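Side-chain contacts in arginase, mitochondrial (Medicago truncatula, PDB 6VSS), which catalyses the manganese-dependent hydrolysis of L-arginine to urea and L-ornithine, and also converts agmatine to putrescine: residues B[225-228]-B[229-232]; B[182-185]-B[186-190]. All blocks are in the same frame, centred on the assembly; numbering follows the deposited sequence.

Contact 1 (B[225-228]-B[229-232]); sequences TNDV and REQV
At the edge of the Arg229 guanidinium, near its plane, sits the amide oxygen of Asn226: OD1 lies 3.8 Å from NE, the two side chains running side by side with amide and guanidinium planes 29° apart. The two residues sit in the first turn of helix 226-234, the helix of the beta-alpha-beta unit between strands 213-221 and 238-241, with Thr225 as N-cap residue. Both polar ends are anchored beyond the turn. Asn226 ND2 bonds to the carbonyl of Gly104 of the second subunit, and Arg229 NH1 forms a salt bridge with Glu241, while the buried NE finds no partner. The first torsion of Arg229, chi1 -77° with CG anti to the carbonyl carbon, sets CG 3.7 Å from Thr225 O; the extended chain beyond carries CD and NE past the Asn226 amide.

The carboxylates of Asp227 and Glu230 also lie side by side, planes 63° apart. Asp227 OD1 and Glu230 OE1 are only 2.7 Å apart, two acceptors facing each other; such closeness of like charges would probably raise the pKa of one of them.

Along the backbone, Arg229 N donates to Thr225 O at 3.2 Å, but the bonds from Glu230 and Gln231 are weak. The next is tighter: Val232 N meets Val228 O at 2.9 Å, nearly straight, and Val232 CG2 rests 3.3 Å from that same oxygen.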
loop_
_atom_site.group_PDB
_atom_site.type_symbol
_atom_site.label_atom_id
_atom_site.label_comp_id
_atom_site.label_asym_id
_atom_site.label_seq_id
_atom_site.Cartn_x
_atom_site.Cartn_y
_atom_site.Cartn_z
ATOM N N THR B 225 -8.333 2.303 -31.736
ATOM C CA THR B 225 -9.409 1.540 -32.405
ATOM C C THR B 225 -9.232 1.769 -33.896
ATOM O O THR B 225 -8.585 2.753 -34.252
ATOM C CB THR B 225 -10.755 2.022 -31.869
ATOM O OG1 THR B 225 -10.737 3.420 -32.159
ATOM C CG2 THR B 225 -10.917 1.758 -30.385
ATOM N N ASN B 226 -9.811 0.908 -34.719
ATOM C CA ASN B 226 -9.670 1.005 -36.188
ATOM C C ASN B 226 -10.455 2.230 -36.670
ATOM O O ASN B 226 -10.047 2.797 -37.658
ATOM C CB ASN B 226 -9.981 -0.330 -36.871
ATOM C CG ASN B 226 -9.074 -1.451 -36.381
ATOM O OD1 ASN B 226 -7.870 -1.273 -36.279
ATOM N ND2 ASN B 226 -9.637 -2.594 -36.023
ATOM N N ASP B 227 -11.476 2.701 -35.981
ATOM C CA ASP B 227 -12.211 3.912 -36.448
ATOM C C ASP B 227 -11.370 5.169 -36.240
ATOM O O ASP B 227 -11.541 6.133 -36.988
ATOM C CB ASP B 227 -13.528 4.094 -35.713
ATOM C CG ASP B 227 -14.582 3.181 -36.294
ATOM O OD1 ASP B 227 -14.399 2.745 -37.450
ATOM O OD2 ASP B 227 -15.553 2.893 -35.585
ATOM N N VAL B 228 -10.484 5.154 -35.253
ATOM C CA VAL B 228 -9.620 6.331 -34.928
ATOM C C VAL B 228 -8.422 6.291 -35.863
ATOM O O VAL B 228 -7.943 7.369 -36.225
ATOM C CB VAL B 228 -9.249 6.334 -33.435
ATOM C CG1 VAL B 228 -8.072 7.231 -33.114
ATOM C CG2 VAL B 228 -10.481 6.715 -32.627
ATOM N N ARG B 229 -8.038 5.091 -36.322
ATOM C CA ARG B 229 -7.057 4.964 -37.431
ATOM C C ARG B 229 -7.603 5.734 -38.631
ATOM O O ARG B 229 -6.788 6.399 -39.271
ATOM C CB ARG B 229 -6.699 3.511 -37.712
ATOM C CG ARG B 229 -5.740 2.948 -36.684
ATOM C CD ARG B 229 -5.413 1.522 -36.998
ATOM N NE ARG B 229 -4.768 0.805 -35.900
ATOM C CZ ARG B 229 -3.471 0.840 -35.635
ATOM N NH1 ARG B 229 -2.698 1.627 -36.358
ATOM N NH2 ARG B 229 -2.941 0.111 -34.658
ATOM N N GLU B 230 -8.925 5.719 -38.868
ATOM C CA GLU B 230 -9.555 6.540 -39.952
ATOM C C GLU B 230 -9.274 8.010 -39.661
ATOM O O GLU B 230 -8.992 8.767 -40.586
ATOM C CB GLU B 230 -11.094 6.477 -40.048
ATOM C CG GLU B 230 -11.758 5.118 -40.255
ATOM C CD GLU B 230 -13.302 5.173 -40.303
ATOM O OE1 GLU B 230 -13.996 4.595 -39.389
ATOM O OE2 GLU B 230 -13.838 5.821 -41.252
ATOM N N GLN B 231 -9.468 8.408 -38.405
ATOM C CA GLN B 231 -9.400 9.837 -37.992
ATOM C C GLN B 231 -7.971 10.337 -38.255
ATOM O O GLN B 231 -7.823 11.403 -38.888
ATOM C CB GLN B 231 -9.861 9.996 -36.539
ATOM C CG GLN B 231 -11.353 9.809 -36.343
ATOM C CD GLN B 231 -12.156 11.009 -36.778
ATOM O OE1 GLN B 231 -12.477 11.177 -37.945
ATOM N NE2 GLN B 231 -12.482 11.868 -35.820
ATOM N N VAL B 232 -6.977 9.518 -37.870
ATOM C CA VAL B 232 -5.519 9.753 -38.100
ATOM C C VAL B 232 -5.266 10.032 -39.580
ATOM O O VAL B 232 -4.626 11.037 -39.886
ATOM C CB VAL B 232 -4.673 8.567 -37.624
ATOM C CG1 VAL B 232 -3.228 8.725 -38.034
ATOM C CG2 VAL B 232 -4.770 8.376 -36.119
#

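Contact 2 (B[182-185]-B[186-190]); sequences HFDA and HPDLY. With MN (manganese (II) ion), chain I; MN (manganese (II) ion), chain J.
Metal bonds dominate where Asp184, His186 and Asp188 meet, in the loop leaving strand 178-183 at the binuclear manganese centre of the arginase fold. Asp184 bridges the ions: OD1 binds one manganese at 2.2 Å, shared with His186 ND1, and OD2 binds the other at 2.1 Å, shared with Asp188 OD2. The carboxylates of Asp184 and Asp188 cross at about a right angle, planes 87° apart. A water bridges both ions and donates to Asp188 OD1 at 2.6 Å; His160, Asp269 and Asp271 complete the site.

Hydrogen bonds help to orient the bridge. His182 NE2 reaches the anti lone pair of Asp184 OD2 at 2.8 Å, and His186 N meets Asp184 OD1 at 3.1 Å from above the carboxylate plane. Replacing His182 with an alanine would probably leave Asp184 OD2, though still metal-bound, without its second-shell donor and open a gap beside Pro187 O.

In the packing, Ala185 CB makes a CH-pi contact over one face of the His186 ring, 3.9 Å from its centroid, while His186 NE2 bonds to Glu285; Pro187 O lies at the edge of the His182 ring, in its plane.

With two manganese ions polarising it, the bridging water is probably acidified toward hydroxide, consistent with the nucleophile accepted for arginases.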
loop_
_atom_site.group_PDB
_atom_site.type_symbol
_atom_site.label_atom_id
_atom_site.label_comp_id
_atom_site.label_asym_id
_atom_site.label_seq_id
_atom_site.Cartn_x
_atom_site.Cartn_y
_atom_site.Cartn_z
ATOM N N HIS B 182 2.259 15.871 -28.958
ATOM C CA HIS B 182 1.248 15.301 -28.052
ATOM C C HIS B 182 1.799 13.961 -27.598
ATOM O O HIS B 182 1.986 13.079 -28.461
ATOM C CB HIS B 182 -0.091 15.270 -28.772
ATOM C CG HIS B 182 -1.133 14.388 -28.151
ATOM N ND1 HIS B 182 -2.041 13.669 -28.920
ATOM C CD2 HIS B 182 -1.465 14.169 -26.861
ATOM C CE1 HIS B 182 -2.891 13.059 -28.115
ATOM N NE2 HIS B 182 -2.534 13.332 -26.845
ATOM N N PHE B 183 2.075 13.823 -26.313
ATOM C CA PHE B 183 2.452 12.537 -25.669
ATOM C C PHE B 183 1.202 11.901 -25.079
ATOM O O PHE B 183 0.513 12.521 -24.292
ATOM C CB PHE B 183 3.513 12.744 -24.598
ATOM C CG PHE B 183 4.810 13.299 -25.125
ATOM C CD1 PHE B 183 5.038 14.669 -25.150
ATOM C CD2 PHE B 183 5.858 12.467 -25.484
ATOM C CE1 PHE B 183 6.248 15.201 -25.578
ATOM C CE2 PHE B 183 7.064 13.002 -25.948
ATOM C CZ PHE B 183 7.237 14.361 -26.012
ATOM N N ASP B 184 0.946 10.661 -25.447
ATOM C CA ASP B 184 -0.259 9.966 -24.952
ATOM C C ASP B 184 -0.151 8.459 -25.216
ATOM O O ASP B 184 0.436 8.104 -26.207
ATOM C CB ASP B 184 -1.455 10.601 -25.638
ATOM C CG ASP B 184 -2.711 10.572 -24.800
ATOM O OD1 ASP B 184 -2.918 9.626 -23.998
ATOM O OD2 ASP B 184 -3.392 11.572 -24.878
ATOM N N ALA B 185 -0.754 7.606 -24.397
ATOM C CA ALA B 185 -1.073 6.208 -24.781
ATOM C C ALA B 185 -2.189 6.181 -25.840
ATOM O O ALA B 185 -2.257 5.169 -26.617
ATOM C CB ALA B 185 -1.442 5.392 -23.574
ATOM N N HIS B 186 -3.009 7.233 -25.918
ATOM C CA HIS B 186 -4.338 7.219 -26.579
ATOM C C HIS B 186 -4.378 8.363 -27.562
ATOM O O HIS B 186 -3.932 9.449 -27.252
ATOM C CB HIS B 186 -5.498 7.421 -25.587
ATOM C CG HIS B 186 -5.418 6.553 -24.381
ATOM N ND1 HIS B 186 -4.907 7.004 -23.141
ATOM C CD2 HIS B 186 -5.753 5.245 -24.235
ATOM C CE1 HIS B 186 -4.917 5.941 -22.318
ATOM N NE2 HIS B 186 -5.451 4.862 -22.948
ATOM N N PRO B 187 -4.801 8.155 -28.821
ATOM C CA PRO B 187 -4.792 9.271 -29.765
ATOM C C PRO B 187 -5.699 10.441 -29.346
ATOM O O PRO B 187 -5.526 11.529 -29.873
ATOM C CB PRO B 187 -5.237 8.638 -31.096
ATOM C CG PRO B 187 -4.931 7.141 -30.944
ATOM C CD PRO B 187 -5.102 6.854 -29.455
ATOM N N ASP B 188 -6.728 10.189 -28.544
ATOM C CA ASP B 188 -7.763 11.190 -28.198
ATOM C C ASP B 188 -8.345 11.845 -29.457
ATOM O O ASP B 188 -8.669 13.024 -29.387
ATOM C CB ASP B 188 -7.202 12.254 -27.271
ATOM C CG ASP B 188 -6.865 11.751 -25.877
ATOM O OD1 ASP B 188 -7.238 10.588 -25.578
ATOM O OD2 ASP B 188 -6.294 12.557 -25.103
ATOM N N LEU B 189 -8.667 11.042 -30.483
ATOM C CA LEU B 189 -9.195 11.543 -31.782
ATOM C C LEU B 189 -10.592 10.996 -32.109
ATOM O O LEU B 189 -11.023 11.212 -33.231
ATOM C CB LEU B 189 -8.188 11.155 -32.860
ATOM C CG LEU B 189 -7.042 12.148 -33.010
ATOM C CD1 LEU B 189 -5.880 11.532 -33.786
ATOM C CD2 LEU B 189 -7.526 13.421 -33.705
ATOM N N TYR B 190 -11.292 10.346 -31.174
ATOM C CA TYR B 190 -12.681 9.867 -31.391
ATOM C C TYR B 190 -13.595 10.998 -31.880
ATOM O O TYR B 190 -13.576 12.094 -31.286
ATOM C CB TYR B 190 -13.313 9.402 -30.091
ATOM C CG TYR B 190 -12.880 8.038 -29.661
ATOM C CD1 TYR B 190 -13.579 6.907 -30.058
ATOM C CD2 TYR B 190 -11.775 7.890 -28.835
ATOM C CE1 TYR B 190 -13.194 5.655 -29.607
ATOM C CE2 TYR B 190 -11.383 6.647 -28.371
ATOM C CZ TYR B 190 -12.087 5.530 -28.777
ATOM O OH TYR B 190 -11.652 4.308 -28.352
HETATM MN MN MN I . -4.216 9.044 -22.273
HETATM MN MN MN J . -5.023 11.794 -23.516
HETATM O O HOH W 1 -5.825 9.893 -23.448
#

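Contact 2 comes first along the chain, in the loop that follows strand 178-183; contact 1 follows on helix 226-234, after the neighbouring parallel strand 213-221. Their centres are 11 Å apart, on the same side of the chain's centre. They touch directly: Val228 CG1 packs against Pro187 CB and Leu189 CB, Thr225 CG2 against Tyr190 OH, and Gln231 NE2 probably bonds to Leu189 O at 3.0 Å. The helix thus backs Leu189 and Tyr190, two of the ornithine-binding residues, which follow Asp188 in the metal loop. Asn98 of the second subunit, itself an ornithine-binding residue, packs on both Thr225 and Tyr190, bringing the neighbour to this side of the active site.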